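Local structure of vesicular integral-membrane protein VIP36 (2DUP) at residues A[10-15]-A[218-223]; A[90-95]-A[105-110]; A[129-134]-A[190-195]. The protein acts as a calcium-dependent intracellular lectin of the early secretory pathway, binding high-mannose glycans and taking part in the transport and sorting of the glycoproteins that carry them. All coordinates share one frame; numbering follows the deposited sequence.

Contact 1 (A[10-15]-A[218-223])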
# COMPACT_ATOMS: atom_id res chain seq x y z
N HIS A 10 5.33 12.60 6.89
CA HIS A 10 4.85 11.27 6.54
C HIS A 10 4.37 11.28 5.10
O HIS A 10 3.64 10.39 4.68
CB HIS A 10 3.69 10.83 7.46
CG HIS A 10 4.04 10.78 8.91
ND1 HIS A 10 5.10 10.06 9.41
CD2 HIS A 10 3.43 11.34 9.99
CE1 HIS A 10 5.16 10.20 10.73
NE2 HIS A 10 4.15 10.96 11.10
N SER A 11 4.78 12.30 4.33
CA SER A 11 4.35 12.42 2.94
C SER A 11 5.54 12.32 1.99
O SER A 11 6.66 12.63 2.36
CB SER A 11 3.55 13.72 2.71
OG SER A 11 2.59 13.90 3.75
N LEU A 12 5.27 11.85 0.78
CA LEU A 12 6.27 11.82 -0.28
C LEU A 12 5.76 12.71 -1.40
O LEU A 12 4.74 12.40 -2.03
CB LEU A 12 6.49 10.39 -0.79
CG LEU A 12 7.42 10.18 -2.00
CD1 LEU A 12 8.88 10.04 -1.59
CD2 LEU A 12 6.98 8.96 -2.82
N ILE A 13 6.47 13.80 -1.67
CA ILE A 13 5.98 14.86 -2.56
C ILE A 13 7.12 15.42 -3.43
O ILE A 13 8.24 15.61 -2.93
CB ILE A 13 5.33 16.04 -1.74
CG1 ILE A 13 4.23 15.53 -0.80
CG2 ILE A 13 4.77 17.10 -2.67
CD1 ILE A 13 3.57 16.59 0.10
N LYS A 14 6.83 15.67 -4.71
CA LYS A 14 7.82 16.31 -5.61
C LYS A 14 7.94 17.80 -5.31
O LYS A 14 6.92 18.49 -5.14
CB LYS A 14 7.45 16.15 -7.08
CG LYS A 14 6.96 14.79 -7.48
CD LYS A 14 7.00 14.63 -8.98
CE LYS A 14 5.65 14.78 -9.63
NZ LYS A 14 5.53 13.97 -10.90
N PRO A 15 9.19 18.33 -5.25
CA PRO A 15 10.46 17.61 -5.34
C PRO A 15 10.72 16.86 -4.06
O PRO A 15 10.53 17.43 -2.97
CB PRO A 15 11.49 18.74 -5.52
CG PRO A 15 10.66 19.95 -5.96
CD PRO A 15 9.40 19.79 -5.19
N HIS A 218 6.15 -0.20 -11.59
CA HIS A 218 5.39 0.19 -10.41
C HIS A 218 5.97 1.47 -9.85
O HIS A 218 7.03 1.46 -9.20
CB HIS A 218 5.40 -0.93 -9.31
CG HIS A 218 4.89 -2.26 -9.80
ND1 HIS A 218 5.72 -3.29 -10.20
CD2 HIS A 218 3.62 -2.72 -9.96
CE1 HIS A 218 4.99 -4.31 -10.60
NE2 HIS A 218 3.71 -3.99 -10.49
N ASP A 219 5.25 2.57 -10.09
CA ASP A 219 5.62 3.94 -9.68
C ASP A 219 4.74 4.52 -8.57
O ASP A 219 3.54 4.31 -8.55
CB ASP A 219 5.54 4.91 -10.89
CG ASP A 219 6.37 4.45 -12.08
OD1 ASP A 219 7.29 3.64 -11.88
OD2 ASP A 219 6.08 4.87 -13.23
N ILE A 220 5.37 5.25 -7.66
CA ILE A 220 4.71 6.07 -6.67
C ILE A 220 5.08 7.52 -7.04
O ILE A 220 6.27 7.87 -7.10
CB ILE A 220 5.15 5.74 -5.21
CG1 ILE A 220 4.88 4.26 -4.85
CG2 ILE A 220 4.47 6.66 -4.23
CD1 ILE A 220 3.40 3.81 -4.84
N ILE A 221 4.07 8.34 -7.35
CA ILE A 221 4.32 9.76 -7.65
C ILE A 221 4.33 10.56 -6.33
O ILE A 221 5.26 11.32 -6.06
CB ILE A 221 3.30 10.33 -8.69
CG1 ILE A 221 3.01 9.36 -9.85
CG2 ILE A 221 3.73 11.69 -9.22
CD1 ILE A 221 4.20 8.60 -10.41
N SER A 222 3.30 10.35 -5.50
CA SER A 222 3.22 11.01 -4.20
C SER A 222 2.41 10.20 -3.19
O SER A 222 1.55 9.41 -3.55
CB SER A 222 2.59 12.41 -4.32
OG SER A 222 1.25 12.31 -4.74
N MET A 223 2.73 10.40 -1.92
CA MET A 223 1.93 9.91 -0.82
C MET A 223 1.71 11.08 0.13
O MET A 223 2.66 11.63 0.67
CB MET A 223 2.65 8.75 -0.13
CG MET A 223 2.96 7.57 -1.09
SD MET A 223 3.89 6.28 -0.29
CE MET A 223 2.63 5.48 0.70

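Contact 2 (A[90-95]-A[105-110])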
# COMPACT_ATOMS: atom_id res chain seq x y z
N THR A 90 3.26 -0.73 9.20
CA THR A 90 3.77 -1.94 9.87
C THR A 90 4.80 -1.70 10.95
O THR A 90 5.48 -0.70 10.95
CB THR A 90 4.35 -2.99 8.87
OG1 THR A 90 5.39 -2.40 8.07
CG2 THR A 90 3.24 -3.59 7.97
N ARG A 91 4.90 -2.63 11.90
CA ARG A 91 5.94 -2.54 12.94
C ARG A 91 7.34 -2.36 12.36
O ARG A 91 8.07 -1.44 12.74
CB ARG A 91 5.92 -3.78 13.84
CG ARG A 91 6.62 -3.57 15.18
CD ARG A 91 6.78 -4.90 15.89
NE ARG A 91 7.61 -5.78 15.11
CZ ARG A 91 7.83 -7.07 15.38
NH1 ARG A 91 7.23 -7.65 16.40
NH2 ARG A 91 8.66 -7.77 14.60
N ASP A 92 7.70 -3.24 11.43
CA ASP A 92 9.03 -3.28 10.83
C ASP A 92 9.06 -2.60 9.46
O ASP A 92 8.06 -2.54 8.74
CB ASP A 92 9.53 -4.73 10.73
CG ASP A 92 9.47 -5.47 12.06
OD1 ASP A 92 9.68 -4.81 13.11
OD2 ASP A 92 9.17 -6.68 12.09
N ARG A 93 10.25 -2.12 9.12
CA ARG A 93 10.50 -1.43 7.86
C ARG A 93 11.72 -2.03 7.16
O ARG A 93 12.48 -2.77 7.77
CB ARG A 93 10.72 0.06 8.15
CG ARG A 93 11.75 0.31 9.24
CD ARG A 93 11.88 1.75 9.63
NE ARG A 93 11.84 2.66 8.48
CZ ARG A 93 12.87 3.40 8.10
NH1 ARG A 93 14.01 3.34 8.78
NH2 ARG A 93 12.77 4.21 7.05
N LEU A 94 11.86 -1.73 5.87
CA LEU A 94 13.06 -2.01 5.08
C LEU A 94 13.39 -3.48 4.79
O LEU A 94 14.36 -3.74 4.07
CB LEU A 94 14.29 -1.27 5.63
CG LEU A 94 14.23 0.24 5.43
CD1 LEU A 94 15.24 0.92 6.32
CD2 LEU A 94 14.44 0.57 3.97
N VAL A 95 12.59 -4.43 5.30
CA VAL A 95 12.87 -5.86 5.03
C VAL A 95 12.22 -6.31 3.73
O VAL A 95 10.99 -6.35 3.63
CB VAL A 95 12.49 -6.82 6.22
CG1 VAL A 95 13.03 -8.24 5.97
CG2 VAL A 95 13.00 -6.31 7.54
N ASN A 105 4.70 -12.49 7.01
CA ASN A 105 4.52 -12.56 8.48
C ASN A 105 4.80 -11.23 9.18
O ASN A 105 5.46 -11.19 10.21
CB ASN A 105 5.37 -13.69 9.12
CG ASN A 105 4.95 -15.04 8.62
OD1 ASN A 105 5.39 -15.46 7.57
ND2 ASN A 105 4.04 -15.69 9.33
N PHE A 106 4.28 -10.15 8.59
CA PHE A 106 4.45 -8.77 9.08
C PHE A 106 3.49 -8.44 10.22
O PHE A 106 2.60 -9.23 10.51
CB PHE A 106 4.20 -7.79 7.90
CG PHE A 106 2.85 -7.97 7.24
CD1 PHE A 106 1.74 -7.24 7.66
CD2 PHE A 106 2.70 -8.86 6.17
CE1 PHE A 106 0.48 -7.40 7.06
CE2 PHE A 106 1.44 -9.04 5.58
CZ PHE A 106 0.34 -8.30 6.02
N HIS A 107 3.69 -7.31 10.90
CA HIS A 107 2.81 -6.86 11.97
C HIS A 107 2.17 -5.57 11.50
O HIS A 107 2.85 -4.64 11.19
CB HIS A 107 3.63 -6.67 13.27
CG HIS A 107 4.30 -7.92 13.75
ND1 HIS A 107 3.87 -8.61 14.87
CD2 HIS A 107 5.35 -8.62 13.26
CE1 HIS A 107 4.62 -9.69 15.04
NE2 HIS A 107 5.53 -9.71 14.09
N GLY A 108 0.84 -5.55 11.36
CA GLY A 108 0.13 -4.31 10.98
C GLY A 108 -0.75 -4.54 9.79
O GLY A 108 -1.34 -5.61 9.63
N LEU A 109 -0.80 -3.54 8.92
CA LEU A 109 -1.79 -3.45 7.85
C LEU A 109 -1.13 -3.48 6.48
O LEU A 109 -0.18 -2.78 6.25
CB LEU A 109 -2.51 -2.07 7.97
CG LEU A 109 -3.50 -1.66 6.86
CD1 LEU A 109 -4.63 -2.63 6.87
CD2 LEU A 109 -4.06 -0.22 7.08
N ALA A 110 -1.70 -4.23 5.55
CA ALA A 110 -1.30 -4.15 4.15
C ALA A 110 -2.48 -3.86 3.25
O ALA A 110 -3.60 -4.35 3.50
CB ALA A 110 -0.64 -5.47 3.71
O HOH W 1 6.06 -5.80 10.05

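Contact 3 (A[129-134]-A[190-195])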
# COMPACT_ATOMS: atom_id res chain seq x y z
N ILE A 129 -7.86 -5.19 -5.39
CA ILE A 129 -7.33 -4.46 -4.25
C ILE A 129 -7.88 -5.12 -2.99
O ILE A 129 -9.06 -5.34 -2.93
CB ILE A 129 -7.68 -2.95 -4.27
CG1 ILE A 129 -7.12 -2.28 -5.52
CG2 ILE A 129 -7.13 -2.25 -3.02
CD1 ILE A 129 -7.42 -0.78 -5.59
N SER A 130 -7.02 -5.48 -2.04
CA SER A 130 -7.49 -6.12 -0.79
C SER A 130 -6.69 -5.64 0.41
O SER A 130 -5.63 -5.03 0.28
CB SER A 130 -7.41 -7.63 -0.86
OG SER A 130 -6.07 -8.02 -1.05
N VAL A 131 -7.20 -5.94 1.59
CA VAL A 131 -6.58 -5.48 2.81
C VAL A 131 -6.25 -6.71 3.64
O VAL A 131 -6.95 -7.72 3.56
CB VAL A 131 -7.47 -4.46 3.56
CG1 VAL A 131 -8.93 -4.96 3.66
CG2 VAL A 131 -6.93 -4.17 4.94
N MET A 132 -5.18 -6.65 4.42
CA MET A 132 -4.84 -7.76 5.29
C MET A 132 -4.29 -7.17 6.56
O MET A 132 -3.48 -6.26 6.48
CB MET A 132 -3.77 -8.65 4.63
CG MET A 132 -3.24 -9.80 5.52
SD MET A 132 -2.05 -10.75 4.53
CE MET A 132 -1.39 -11.93 5.74
N VAL A 133 -4.72 -7.70 7.70
CA VAL A 133 -4.21 -7.30 8.99
C VAL A 133 -3.48 -8.51 9.62
O VAL A 133 -3.96 -9.64 9.56
CB VAL A 133 -5.35 -6.74 9.89
CG1 VAL A 133 -4.88 -6.50 11.36
CG2 VAL A 133 -5.89 -5.44 9.27
N ASN A 134 -2.29 -8.29 10.16
CA ASN A 134 -1.42 -9.40 10.51
C ASN A 134 -0.79 -9.06 11.84
O ASN A 134 -0.52 -7.92 12.12
CB ASN A 134 -0.38 -9.62 9.38
CG ASN A 134 0.24 -11.01 9.38
OD1 ASN A 134 0.17 -11.76 10.35
ND2 ASN A 134 0.88 -11.34 8.27
N ASN A 190 -15.91 3.91 -3.76
CA ASN A 190 -15.63 2.97 -2.70
C ASN A 190 -15.12 1.64 -3.23
O ASN A 190 -15.38 1.24 -4.35
CB ASN A 190 -16.82 2.79 -1.74
CG ASN A 190 -16.45 1.91 -0.50
OD1 ASN A 190 -17.02 0.81 -0.32
ND2 ASN A 190 -15.46 2.36 0.31
N CYS A 191 -14.35 0.99 -2.39
CA CYS A 191 -13.73 -0.26 -2.72
C CYS A 191 -13.91 -1.11 -1.46
O CYS A 191 -14.51 -2.15 -1.52
CB CYS A 191 -12.26 0.02 -3.05
SG CYS A 191 -11.21 -1.41 -3.34
N ILE A 192 -13.48 -0.58 -0.32
CA ILE A 192 -13.49 -1.31 0.93
C ILE A 192 -13.95 -0.42 2.05
O ILE A 192 -13.48 0.71 2.15
CB ILE A 192 -12.07 -1.83 1.29
CG1 ILE A 192 -11.60 -2.88 0.29
CG2 ILE A 192 -12.06 -2.39 2.70
CD1 ILE A 192 -10.06 -3.18 0.39
N ASP A 193 -14.85 -0.91 2.90
CA ASP A 193 -15.23 -0.15 4.10
C ASP A 193 -15.57 -1.17 5.21
O ASP A 193 -16.62 -1.83 5.15
CB ASP A 193 -16.43 0.81 3.80
CG ASP A 193 -16.51 2.01 4.79
OD1 ASP A 193 -15.72 2.14 5.74
OD2 ASP A 193 -17.38 2.89 4.60
N ILE A 194 -14.68 -1.31 6.18
CA ILE A 194 -14.87 -2.25 7.30
C ILE A 194 -14.57 -1.57 8.60
O ILE A 194 -13.88 -0.53 8.62
CB ILE A 194 -13.94 -3.51 7.18
CG1 ILE A 194 -12.48 -3.12 7.16
CG2 ILE A 194 -14.27 -4.33 5.93
CD1 ILE A 194 -11.55 -4.28 6.80
N THR A 195 -15.07 -2.15 9.69
CA THR A 195 -14.85 -1.68 11.05
C THR A 195 -14.32 -2.84 11.95
O THR A 195 -14.19 -3.97 11.52
CB THR A 195 -16.14 -1.09 11.65
OG1 THR A 195 -17.13 -2.11 11.72
CG2 THR A 195 -16.70 0.07 10.77

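Contact 1 (A[10-15]-A[218-223])
Leu-12 and Met-223 face each other as a hydrogen-bonded antiparallel pair, and each satisfies both backbone polar groups on the other. The amide of Leu-12 donates to Met-223 O at 2.6 Å, and Met-223 N returns a bond of 2.8 Å to Leu-12 O, reaching that oxygen in the carbonyl plane on a lone pair. A second, softer partner also approaches Leu-12 O: the CA of Ser-222 lies 3.0 Å from it, a CA-H...O contact. One residue earlier on the short strand, Ser-11 O accepts from Trp-27 NE1, while Ser-11 OG is taken up by Lys-7 O and Leu-225 N. Such pairing adds a short N-terminal segment to strand 217-227 in the larger sheet of this legume-lectin-like beta sandwich, bringing chain near the N-terminus beside a strand some 200 residues later. Strand 217-227 carries a classic beta bulge here, with Ile-221 and Ser-222 both opposite His-69 of strand 64-73; Ile-221 O is bound by the hydroxyl of Tyr-16. On the face shared by Leu-12 and Met-223, the leucine crosses Ile-220 at about a right angle; with its CG opposite the backbone nitrogen (chi1 174°), its CD2 comes to rest 3.7 Å from Ile-220 CG2. Trp-27 touches both Leu-12 and Met-223. Lys-14 runs alongside Ile-221, pointing the same way, and brings NZ to 3.4 Å from Ile-221 CG2. The methyl merely lies alongside the end of the lysine, CE included; the hydrogen bond of NZ goes to Gln-38 O.

Contact 2 (A[90-95]-A[105-110])
Arg-91 lays its guanidinium flat over one face of the His-107 imidazole, centres 3.8 Å apart and planes inclined by 18°, where the chain leaves and re-enters the seven-stranded sheet of the legume-lectin-like sandwich. NH1 hangs above the middle of the ring, 3.5 Å from His-107 NE2, and the two side chains run side by side in the same direction from CB onward. Arginine CG is turned opposite the backbone nitrogen (chi1 -161°) and the chain bends at chi3, which folds the guanidinium back over the ring.

Asp-92 fixes how the guanidinium is turned. It meets Arg-91 side-on in a two-point salt bridge: NE donates to OD1 from above the carboxylate plane, whereas NH2, at 2.8 Å, approaches the syn lone pair of OD2. Tyr-203 packs against both Arg-91 and His-107. Beneath the stack, Arg-91 N donates to His-107 O at 3.0 Å, just beyond the non-hydrogen-bonded antiparallel pair of Thr-90 with Gly-108. The backbone angles of Gly-108 would press a CB against the preceding carbonyl oxygen, and Thr-90 CA lies tight against the same position.

Thr-90 also makes a direct contact, its CG2 meeting the Phe-106 ring obliquely, 4.0 Å from CD1; one shell out, Trp-88 packs edge-to-face with that ring. With chi1 at 57°, the Thr-90 hydroxyl sits between the backbone nitrogen and carbonyl carbon, which directs OG1 to the carbonyl of Asp-92, to which it donates in the carbonyl plane. One water joins the segments, accepting from His-107 N at 2.9 Å and weakly from Asp-92 N.

Contact 3 (A[129-134]-A[190-195])
The hydrophobic interior between the two sheets of the lectin sandwich is filled here by Val-131, Ile-192 and Ile-194, with Ile-129 and Cys-191 beside them. Strand 129-134 belongs to the seven-stranded sheet and strand 190-194 to the larger one; their axes approach to 7.8 Å and their chain directions differ by 19°, so the strands run nearly parallel but in separate layers. No backbone pairing joins them; side chains make the contact, Ile-192 reaching as far as the opposite backbone.

Val-131 is the hub. Its CG1, held between the backbone nitrogen and carbonyl carbon (chi1 48°), stands up from the strand and receives two isoleucine ends. Ile-194 meets it tip to tip, with CD1 4.1 Å from Val-131 CG1. Ile-192 comes in obliquely instead, bringing its own CD1 to 3.9 Å from the same methyl and carrying on to Ser-130 CA at 4.1 Å, so that it also lies over the backbone of the facing strand. Ala-152 of the edge strand 152-155 touches Val-131, Ile-192 and Ile-194 alike.

Toward the start of strand 129-134, Ile-129 rests against sulfur: its CB is 4.0 Å from Cys-191 SG, with CG2 at 4.2 Å from the same atom. SG lies opposite its own backbone nitrogen (chi1 174°) and is joined to Cys-154 in a disulfide, a covalent tie between strands 152-155 and 189-198 and thus between the two sheets. Cys-191 and Ile-192 form a classic beta bulge opposite Val-178, which helps explain why both side chains point inward. Ser-130 turns away from this core, toward the side where calcium ligand Asp-114 lies. Face-to-face packing of this kind is the core of the concanavalin-like jelly-roll sandwich.

Overall arrangement
All three contacts lie within the L-type lectin domain of the lumenal part of VIP36. Contact 1 closes a long loop of the chain, and contacts 2 and 3 follow one another inside it. Contacts 2 and 3 have centres about 16 Å apart and touch, because strands 109-114 and 128-135 are neighbours in the seven-stranded sheet: Gly-108 N lies 2.8 Å from Asn-134 O. Contact 1 sits about 20 Å, centre to centre, from contact 2, without touching it, and about 22 Å from contact 3, across the chain's centre, yet 1 and 3 both reach the larger sheet. Together they illustrate how strand pairing, loop closure and sheet-to-sheet packing build one sandwich, which also carries the calcium and carbohydrate sites.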